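Local coordinates for B-cell lymphoma 3 protein (PDB 1K1A), which regulates transcription of NF-kappa-B target genes, acting in the nucleus as an activator and in the cytoplasm holding back nuclear entry of the p50 subunit, at residues Arg193-Leu196 and Pro197-Arg200; Arg226-Ile229 and Asp230-Gly234; Thr118-His121 and Val122-Thr126. All coordinates share one frame; numbering follows the deposited sequence.

In the fold
The chain is the ankyrin repeat domain of the protein, an elongated stack of helices. Contact 3 lies in the fourth repeat, with its centre about 3 Å from the centre of the chain. Contacts 1 and 2 lie in the sixth and seventh repeats, toward the C-terminal end of the stack. Their centres are about 10 Å apart and they touch. Leu196 CD2 meets Val228 CG2 at 3.6 Å, and Val199 CG1 meets Ile231 CG2 at 3.7 Å. Contact 3 touches neither: its nearest atoms are about 11 Å from contact 1 and about 21 Å from contact 2. All three are local contacts within one turn or helix.

Contact 1: residues Arg193-Leu196 and Pro197-Arg200; sequences RGLL and PLVR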
ATOM      1  N   ARG A 193     -16.394  -8.461  17.493  1.00 23.78           N
ATOM      2  CA  ARG A 193     -15.355  -9.459  17.738  1.00 24.38           C
ATOM      3  C   ARG A 193     -14.752  -9.346  19.129  1.00 24.08           C
ATOM      4  O   ARG A 193     -13.883 -10.134  19.499  1.00 24.24           O
ATOM      5  CB  ARG A 193     -14.252  -9.347  16.692  1.00 24.59           C
ATOM      6  CG  ARG A 193     -14.680  -9.729  15.303  1.00 26.51           C
ATOM      7  CD  ARG A 193     -13.651  -9.385  14.232  1.00 29.06           C
ATOM      8  NE  ARG A 193     -12.317  -9.877  14.571  1.00 32.41           N
ATOM      9  CZ  ARG A 193     -11.259  -9.765  13.772  1.00 34.16           C
ATOM     10  NH1 ARG A 193     -11.382  -9.182  12.589  1.00 34.83           N
ATOM     11  NH2 ARG A 193     -10.080 -10.239  14.150  1.00 34.60           N
ATOM     12  N   GLY A 194     -15.197  -8.351  19.887  1.00 23.87           N
ATOM     13  CA  GLY A 194     -14.705  -8.137  21.234  1.00 23.65           C
ATOM     14  C   GLY A 194     -13.232  -7.792  21.310  1.00 23.69           C
ATOM     15  O   GLY A 194     -12.540  -8.197  22.248  1.00 23.74           O
ATOM     16  N   LEU A 195     -12.741  -7.060  20.315  1.00 23.23           N
ATOM     17  CA  LEU A 195     -11.358  -6.603  20.310  1.00 23.00           C
ATOM     18  C   LEU A 195     -11.256  -5.368  21.207  1.00 22.65           C
ATOM     19  O   LEU A 195     -11.227  -4.239  20.717  1.00 22.44           O
ATOM     20  CB  LEU A 195     -10.918  -6.262  18.880  1.00 23.00           C
ATOM     21  CG  LEU A 195     -10.451  -7.403  17.969  1.00 23.96           C
ATOM     22  CD1 LEU A 195     -11.107  -8.721  18.325  1.00 24.77           C
ATOM     23  CD2 LEU A 195     -10.680  -7.055  16.499  1.00 24.14           C
ATOM     24  N   LEU A 196     -11.196  -5.599  22.520  1.00 22.08           N
ATOM     25  CA  LEU A 196     -11.215  -4.525  23.517  1.00 21.76           C
ATOM     26  C   LEU A 196     -10.274  -3.326  23.286  1.00 21.08           C
ATOM     27  O   LEU A 196     -10.724  -2.195  23.327  1.00 20.81           O
ATOM     28  CB  LEU A 196     -11.043  -5.081  24.937  1.00 21.80           C
ATOM     29  CG  LEU A 196     -12.036  -6.174  25.366  1.00 23.13           C
ATOM     30  CD1 LEU A 196     -11.916  -6.437  26.849  1.00 23.03           C
ATOM     31  CD2 LEU A 196     -13.479  -5.815  24.997  1.00 23.50           C
ATOM     32  N   PRO A 197      -8.975  -3.558  23.093  1.00 20.60           N
ATOM     33  CA  PRO A 197      -8.036  -2.447  22.880  1.00 20.22           C
ATOM     34  C   PRO A 197      -8.445  -1.583  21.689  1.00 19.67           C
ATOM     35  O   PRO A 197      -8.305  -0.356  21.739  1.00 19.53           O
ATOM     36  CB  PRO A 197      -6.710  -3.158  22.599  1.00 20.43           C
ATOM     37  CG  PRO A 197      -6.858  -4.497  23.252  1.00 20.78           C
ATOM     38  CD  PRO A 197      -8.295  -4.866  23.075  1.00 20.94           C
ATOM     39  N   LEU A 198      -8.963  -2.219  20.640  1.00 18.92           N
ATOM     40  CA  LEU A 198      -9.406  -1.491  19.457  1.00 18.49           C
ATOM     41  C   LEU A 198     -10.693  -0.716  19.722  1.00 17.60           C
ATOM     42  O   LEU A 198     -10.856   0.402  19.247  1.00 17.22           O
ATOM     43  CB  LEU A 198      -9.581  -2.434  18.261  1.00 18.40           C
ATOM     44  CG  LEU A 198      -8.315  -2.658  17.414  1.00 19.75           C
ATOM     45  CD1 LEU A 198      -7.215  -3.299  18.237  1.00 21.54           C
ATOM     46  CD2 LEU A 198      -8.609  -3.479  16.162  1.00 19.33           C
ATOM     47  N   VAL A 199     -11.615  -1.320  20.462  1.00 16.93           N
ATOM     48  CA  VAL A 199     -12.854  -0.638  20.793  1.00 16.11           C
ATOM     49  C   VAL A 199     -12.521   0.634  21.568  1.00 15.85           C
ATOM     50  O   VAL A 199     -13.036   1.713  21.264  1.00 15.90           O
ATOM     51  CB  VAL A 199     -13.819  -1.537  21.611  1.00 16.18           C
ATOM     52  CG1 VAL A 199     -15.092  -0.775  21.955  1.00 16.32           C
ATOM     53  CG2 VAL A 199     -14.159  -2.803  20.829  1.00 15.73           C
ATOM     54  N   ARG A 200     -11.630   0.513  22.548  1.00 15.27           N
ATOM     55  CA  ARG A 200     -11.238   1.660  23.360  1.00 15.33           C
ATOM     56  C   ARG A 200     -10.635   2.768  22.506  1.00 14.99           C
ATOM     57  O   ARG A 200     -10.978   3.942  22.672  1.00 15.03           O
ATOM     58  CB  ARG A 200     -10.230   1.257  24.441  1.00 15.81           C
ATOM     59  CG  ARG A 200     -10.836   0.512  25.635  1.00 17.81           C
ATOM     60  CD  ARG A 200      -9.804   0.013  26.646  1.00 21.17           C
ATOM     61  NE  ARG A 200     -10.397  -0.893  27.627  1.00 22.96           N
ATOM     62  CZ  ARG A 200     -10.057  -2.164  27.777  1.00 23.93           C
ATOM     63  NH1 ARG A 200      -9.105  -2.704  27.017  1.00 25.14           N
ATOM     64  NH2 ARG A 200     -10.673  -2.905  28.689  1.00 24.19           N
TER
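Leu195 and Leu198 lie side by side and point the same way where the chain enters helix 196-204. Leu195 CB and Leu198 CB are 4.1 Å apart, as are Leu195 CD2 and Leu198 CD2. Leu196 CB meets Arg200 NH1 at 3.7 Å, and the two side chains lie across each other at a slant. Arg200 CG stands anti to the carbonyl carbon (chi1 -76°) and the chain is extended to NE, bringing the guanidinium alongside the preceding turn. With an alanine in place of Arg200, Leu196 CB would probably lose the guanidinium that lies against it.

The backbone bonds start the helix. Leu195 is at the N-cap position, and its O accepts from Val199 N at 3.0 Å, in the carbonyl plane. A weak bond from Leu198 N reaches the same oxygen. Arg200 N donates to Leu196 O with an angle of 169° at the hydrogen. Val199 CG2, anti to its carbonyl carbon, also rests on Leu195 O at 3.3 Å.

Gly194 leaves the previous helix with positive phi in a Schellman motif, and Leu195 centres an inverse gamma turn. Leu195 CD2 sits 3.7 Å above the Arg193 guanidinium plane, toward its rim.

The contact joins helix 186-193 to helix 196-204 within the sixth ankyrin repeat. Leu198 touches Leu163 of helix 163-171, while Leu196, Val199 and Arg200 meet helix 226-232.

Contact 2: residues Arg226-Ile229 and Asp230-Gly234; sequences RRVI and DILRG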
ATOM      1  N   ARG A 226     -20.434  -7.796  27.803  1.00 23.95           N
ATOM      2  CA  ARG A 226     -20.763  -6.664  28.658  1.00 20.35           C
ATOM      3  C   ARG A 226     -19.594  -5.676  28.802  1.00 18.61           C
ATOM      4  O   ARG A 226     -19.802  -4.489  29.038  1.00 17.67           O
ATOM      5  CB  ARG A 226     -21.154  -7.160  30.062  1.00 19.95           C
ATOM      6  CG  ARG A 226     -22.567  -7.738  30.124  1.00 20.39           C
ATOM      7  CD  ARG A 226     -22.805  -8.843  29.096  1.00 20.95           C
ATOM      8  NE  ARG A 226     -24.177  -8.845  28.564  1.00 22.31           N
ATOM      9  CZ  ARG A 226     -24.472  -8.771  27.260  1.00 21.58           C
ATOM     10  NH1 ARG A 226     -23.520  -8.886  26.328  1.00 22.21           N
ATOM     11  NH2 ARG A 226     -25.713  -8.584  26.786  1.00 21.90           N
ATOM     12  N   ARG A 227     -18.369  -6.176  28.664  1.00 19.29           N
ATOM     13  CA  ARG A 227     -17.185  -5.320  28.741  1.00 20.49           C
ATOM     14  C   ARG A 227     -17.161  -4.341  27.569  1.00 18.94           C
ATOM     15  O   ARG A 227     -16.761  -3.193  27.719  1.00 20.31           O
ATOM     16  CB  ARG A 227     -15.914  -6.174  28.699  1.00 19.70           C
ATOM     17  CG  ARG A 227     -14.655  -5.397  29.080  1.00 20.91           C
ATOM     18  CD  ARG A 227     -14.432  -5.321  30.589  1.00 21.51           C
ATOM     19  NE  ARG A 227     -13.056  -5.656  30.984  1.00 23.35           N
ATOM     20  CZ  ARG A 227     -12.339  -4.949  31.867  1.00 20.91           C
ATOM     21  NH1 ARG A 227     -12.915  -4.407  32.945  1.00 23.33           N
ATOM     22  NH2 ARG A 227     -11.021  -4.729  31.755  1.00 23.15           N
ATOM     23  N   VAL A 228     -17.587  -4.806  26.402  1.00 24.57           N
ATOM     24  CA  VAL A 228     -17.653  -3.952  25.218  1.00 24.17           C
ATOM     25  C   VAL A 228     -18.716  -2.880  25.399  1.00 24.21           C
ATOM     26  O   VAL A 228     -18.477  -1.698  25.137  1.00 23.46           O
ATOM     27  CB  VAL A 228     -17.952  -4.766  23.946  1.00 24.24           C
ATOM     28  CG1 VAL A 228     -18.266  -3.836  22.769  1.00 24.34           C
ATOM     29  CG2 VAL A 228     -16.785  -5.664  23.613  1.00 23.95           C
ATOM     30  N   ILE A 229     -19.892  -3.293  25.864  1.00 24.42           N
ATOM     31  CA  ILE A 229     -20.981  -2.354  26.095  1.00 25.26           C
ATOM     32  C   ILE A 229     -20.517  -1.242  27.028  1.00 25.17           C
ATOM     33  O   ILE A 229     -20.783  -0.060  26.796  1.00 24.70           O
ATOM     34  CB  ILE A 229     -22.181  -3.075  26.719  1.00 25.48           C
ATOM     35  CG1 ILE A 229     -22.429  -4.415  26.019  1.00 26.70           C
ATOM     36  CG2 ILE A 229     -23.412  -2.174  26.703  1.00 26.42           C
ATOM     37  CD1 ILE A 229     -23.630  -4.427  25.118  1.00 29.22           C
ATOM     38  N   ASP A 230     -19.807  -1.639  28.080  1.00 22.35           N
ATOM     39  CA  ASP A 230     -19.299  -0.700  29.077  1.00 20.67           C
ATOM     40  C   ASP A 230     -18.418   0.365  28.441  1.00 21.12           C
ATOM     41  O   ASP A 230     -18.506   1.542  28.785  1.00 20.80           O
ATOM     42  CB  ASP A 230     -18.479  -1.456  30.135  1.00 19.06           C
ATOM     43  CG  ASP A 230     -19.337  -2.053  31.251  1.00 20.96           C
ATOM     44  OD1 ASP A 230     -20.601  -1.818  31.283  1.00 23.83           O
ATOM     45  OD2 ASP A 230     -18.794  -2.784  32.158  1.00 25.00           O
ATOM     46  N   ILE A 231     -17.559  -0.060  27.522  1.00 26.57           N
ATOM     47  CA  ILE A 231     -16.670   0.862  26.823  1.00 27.23           C
ATOM     48  C   ILE A 231     -17.464   1.795  25.902  1.00 27.94           C
ATOM     49  O   ILE A 231     -17.258   3.009  25.910  1.00 28.13           O
ATOM     50  CB  ILE A 231     -15.596   0.079  26.038  1.00 27.08           C
ATOM     51  CG1 ILE A 231     -14.682  -0.666  27.015  1.00 26.88           C
ATOM     52  CG2 ILE A 231     -14.786   1.019  25.158  1.00 26.58           C
ATOM     53  CD1 ILE A 231     -13.989  -1.882  26.427  1.00 28.39           C
ATOM     54  N   LEU A 232     -18.391   1.225  25.134  1.00 28.91           N
ATOM     55  CA  LEU A 232     -19.212   2.006  24.200  1.00 30.06           C
ATOM     56  C   LEU A 232     -20.028   3.094  24.883  1.00 31.07           C
ATOM     57  O   LEU A 232     -20.212   4.181  24.331  1.00 31.22           O
ATOM     58  CB  LEU A 232     -20.147   1.090  23.413  1.00 29.49           C
ATOM     59  CG  LEU A 232     -19.469   0.175  22.397  1.00 29.62           C
ATOM     60  CD1 LEU A 232     -20.499  -0.696  21.690  1.00 28.99           C
ATOM     61  CD2 LEU A 232     -18.681   1.003  21.395  1.00 29.30           C
ATOM     62  N   ARG A 233     -20.509   2.799  26.085  1.00 32.46           N
ATOM     63  CA  ARG A 233     -21.364   3.725  26.817  1.00 34.10           C
ATOM     64  C   ARG A 233     -20.585   4.702  27.693  1.00 34.74           C
ATOM     65  O   ARG A 233     -21.165   5.612  28.283  1.00 35.21           O
ATOM     66  CB  ARG A 233     -22.393   2.957  27.650  1.00 34.31           C
ATOM     67  CG  ARG A 233     -23.536   2.393  26.824  1.00 35.75           C
ATOM     68  CD  ARG A 233     -24.664   1.775  27.637  1.00 38.37           C
ATOM     69  NE  ARG A 233     -25.824   1.491  26.797  1.00 40.74           N
ATOM     70  CZ  ARG A 233     -26.633   0.449  26.958  1.00 42.09           C
ATOM     71  NH1 ARG A 233     -26.418  -0.421  27.938  1.00 42.74           N
ATOM     72  NH2 ARG A 233     -27.664   0.277  26.136  1.00 42.67           N
ATOM     73  N   GLY A 234     -19.271   4.519  27.763  1.00 35.34           N
ATOM     74  CA  GLY A 234     -18.429   5.391  28.561  1.00 35.94           C
ATOM     75  C   GLY A 234     -18.385   4.981  30.021  1.00 36.55           C
ATOM     76  O   GLY A 234     -17.477   5.371  30.761  1.00 37.28           O
TER
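Arg226 to Ile229 offer four carbonyls to the next turn of helix 226-232, in the seventh and last ankyrin repeat. Each is taken by the backbone N-H four residues on. Asp230 N reaches Arg226 O at 3.0 Å, and Ile231 N reaches Arg227 O at 3.2 Å; both donors are tilted about 30° from the carbonyl plane. Leu232 N to Val228 O is the straightest of the four, with 169° at the hydrogen. Arg233 N binds Ile229 O at 3.0 Å. Beyond these, Gly234 N donates to Ile231 O.

Side-chain carbons also lie close to these oxygens. The Asp230 carboxylate carbon CG lies 3.3 Å from Arg226 O. Ile231 CG1 comes equally close to Arg227 O.

The side chains follow the same spacing. Val228 and Leu232 lie side by side as an apolar pair, with Val228 CG1 4.0 Å from Leu232 CD1. Both touch Ser191 of helix 186-193. Val228 also touches Leu196, and Leu232 touches Leu187 and Val203. Ile229 and Arg233 also run together, both touching Leu220. Arg233 NH1 lies 3.7 Å from Ile229 CG2.

Contact 3: residues Thr118-His121 and Val122-Thr126; sequences TALH and VAVNT
Leu120 and Val124 meet one turn apart on helix 119-126, in the fourth ankyrin repeat. Their side chains slant across each other, with Leu120 CD1 4.0 Å from Val124 CG2. Leu120 CG stands anti to the backbone N (chi1 -179°), which carries its CD1 forward along the helix to Val124. Val124 CG2 also lies 3.2 Å from Leu120 O. Both residues pack on Pro153 of helix 153-159.

His121 takes another direction. Its CG is anti to the carbonyl carbon (chi1 -71°), which brings the ring back toward the start of the helix. There Thr118 N lies at the ring edge, in plane. The ring also meets that of His156, with the planes about 75° apart. Asn125 follows His121 by one turn, and Asn125 CG rests 3.3 Å from His121 O. Asn125 OD1 is hydrogen-bonded to Asn160 ND2, which probably helps to hold the amide's rotation. Val122 and Ala123 touch Cys87 of helix 82-88, and Ala123 also touches helix 129-137.

Thr118 is the N-cap of helix 119-126. The sequence from here, Thr-Ala-Leu-His, is a variant of the Thr-Pro-Leu-His motif of ankyrin repeats, with alanine for the proline. Thr118 OG1 accepts from His121 N at 3.2 Å. Thr118 O accepts from Val122 N at the same distance. Ala119 O, Leu120 O and His121 O accept in turn from Ala123, Val124 and Asn125 N.

Farther along, Thr126 OG1 donates to Ala123 O at 2.7 Å and accepts from Cys128 N. The Thr118 and Thr126 hydroxyls thus both serve backbone groups. One apolar pair, Leu120 with Val124, and four backbone bonds join the turns, while polar His121 and Asn125 have partners in other residues. This suits a largely buried helix packed against helices of the repeats before and after it.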
ATOM      1  N   THR A 118      -4.645  -0.108  -3.388  1.00 12.66           N
ATOM      2  CA  THR A 118      -3.605   0.900  -3.528  1.00 11.96           C
ATOM      3  C   THR A 118      -2.377   0.410  -2.788  1.00 11.28           C
ATOM      4  O   THR A 118      -2.445  -0.571  -2.052  1.00 10.26           O
ATOM      5  CB  THR A 118      -4.026   2.226  -2.883  1.00 12.12           C
ATOM      6  OG1 THR A 118      -4.157   2.041  -1.462  1.00 12.08           O
ATOM      7  CG2 THR A 118      -5.414   2.642  -3.337  1.00 11.57           C
ATOM      8  N   ALA A 119      -1.262   1.108  -2.984  1.00 10.26           N
ATOM      9  CA  ALA A 119      -0.038   0.826  -2.252  1.00  9.96           C
ATOM     10  C   ALA A 119      -0.269   0.925  -0.741  1.00  9.65           C
ATOM     11  O   ALA A 119       0.271   0.127   0.027  1.00  9.95           O
ATOM     12  CB  ALA A 119       1.056   1.772  -2.684  1.00  9.66           C
ATOM     13  N   LEU A 120      -1.077   1.895  -0.322  1.00  9.46           N
ATOM     14  CA  LEU A 120      -1.398   2.064   1.098  1.00 10.14           C
ATOM     15  C   LEU A 120      -2.098   0.835   1.697  1.00 10.28           C
ATOM     16  O   LEU A 120      -1.777   0.409   2.814  1.00 10.93           O
ATOM     17  CB  LEU A 120      -2.226   3.338   1.332  1.00  9.64           C
ATOM     18  CG  LEU A 120      -2.589   3.624   2.787  1.00 10.52           C
ATOM     19  CD1 LEU A 120      -1.313   3.684   3.625  1.00 10.52           C
ATOM     20  CD2 LEU A 120      -3.367   4.925   2.904  1.00  9.75           C
ATOM     21  N   HIS A 121      -3.056   0.270   0.965  1.00 11.04           N
ATOM     22  CA  HIS A 121      -3.730  -0.955   1.413  1.00 11.69           C
ATOM     23  C   HIS A 121      -2.707  -2.067   1.627  1.00 11.69           C
ATOM     24  O   HIS A 121      -2.715  -2.739   2.650  1.00 12.14           O
ATOM     25  CB  HIS A 121      -4.772  -1.436   0.393  1.00 12.18           C
ATOM     26  CG  HIS A 121      -5.990  -0.569   0.302  1.00 13.52           C
ATOM     27  ND1 HIS A 121      -6.941  -0.504   1.301  1.00 16.15           N
ATOM     28  CD2 HIS A 121      -6.436   0.239  -0.689  1.00 14.04           C
ATOM     29  CE1 HIS A 121      -7.906   0.320   0.935  1.00 14.56           C
ATOM     30  NE2 HIS A 121      -7.618   0.793  -0.264  1.00 15.98           N
ATOM     31  N   VAL A 122      -1.843  -2.273   0.637  1.00 11.52           N
ATOM     32  CA  VAL A 122      -0.791  -3.279   0.726  1.00 11.34           C
ATOM     33  C   VAL A 122       0.113  -3.040   1.940  1.00 11.12           C
ATOM     34  O   VAL A 122       0.386  -3.961   2.711  1.00 11.03           O
ATOM     35  CB  VAL A 122       0.074  -3.305  -0.550  1.00 11.39           C
ATOM     36  CG1 VAL A 122       1.253  -4.249  -0.376  1.00 10.85           C
ATOM     37  CG2 VAL A 122      -0.766  -3.730  -1.755  1.00 12.16           C
ATOM     38  N   ALA A 123       0.555  -1.801   2.120  1.00 11.24           N
ATOM     39  CA  ALA A 123       1.432  -1.473   3.237  1.00 11.82           C
ATOM     40  C   ALA A 123       0.778  -1.766   4.596  1.00 12.76           C
ATOM     41  O   ALA A 123       1.410  -2.326   5.498  1.00 12.54           O
ATOM     42  CB  ALA A 123       1.882  -0.009   3.160  1.00 11.48           C
ATOM     43  N   VAL A 124      -0.478  -1.365   4.739  1.00 13.33           N
ATOM     44  CA  VAL A 124      -1.205  -1.575   5.992  1.00 14.47           C
ATOM     45  C   VAL A 124      -1.320  -3.069   6.282  1.00 15.58           C
ATOM     46  O   VAL A 124      -1.130  -3.508   7.422  1.00 15.79           O
ATOM     47  CB  VAL A 124      -2.595  -0.906   5.947  1.00 14.48           C
ATOM     48  CG1 VAL A 124      -3.474  -1.354   7.145  1.00 15.22           C
ATOM     49  CG2 VAL A 124      -2.453   0.612   5.931  1.00 13.31           C
ATOM     50  N   ASN A 125      -1.586  -3.846   5.237  1.00 16.57           N
ATOM     51  CA  ASN A 125      -1.676  -5.296   5.346  1.00 18.20           C
ATOM     52  C   ASN A 125      -0.375  -5.965   5.805  1.00 19.24           C
ATOM     53  O   ASN A 125      -0.414  -6.959   6.520  1.00 19.46           O
ATOM     54  CB  ASN A 125      -2.201  -5.907   4.050  1.00 18.66           C
ATOM     55  CG  ASN A 125      -3.688  -5.656   3.856  1.00 20.32           C
ATOM     56  OD1 ASN A 125      -4.395  -5.313   4.807  1.00 22.98           O
ATOM     57  ND2 ASN A 125      -4.170  -5.822   2.625  1.00 20.79           N
ATOM     58  N   THR A 126       0.772  -5.408   5.418  1.00 19.88           N
ATOM     59  CA  THR A 126       2.044  -5.917   5.913  1.00 21.00           C
ATOM     60  C   THR A 126       2.282  -5.376   7.316  1.00 22.06           C
ATOM     61  O   THR A 126       3.149  -5.865   8.036  1.00 22.13           O
ATOM     62  CB  THR A 126       3.226  -5.494   5.018  1.00 20.90           C
ATOM     63  OG1 THR A 126       3.466  -4.089   5.174  1.00 20.16           O
ATOM     64  CG2 THR A 126       2.907  -5.667   3.538  1.00 19.82           C
TER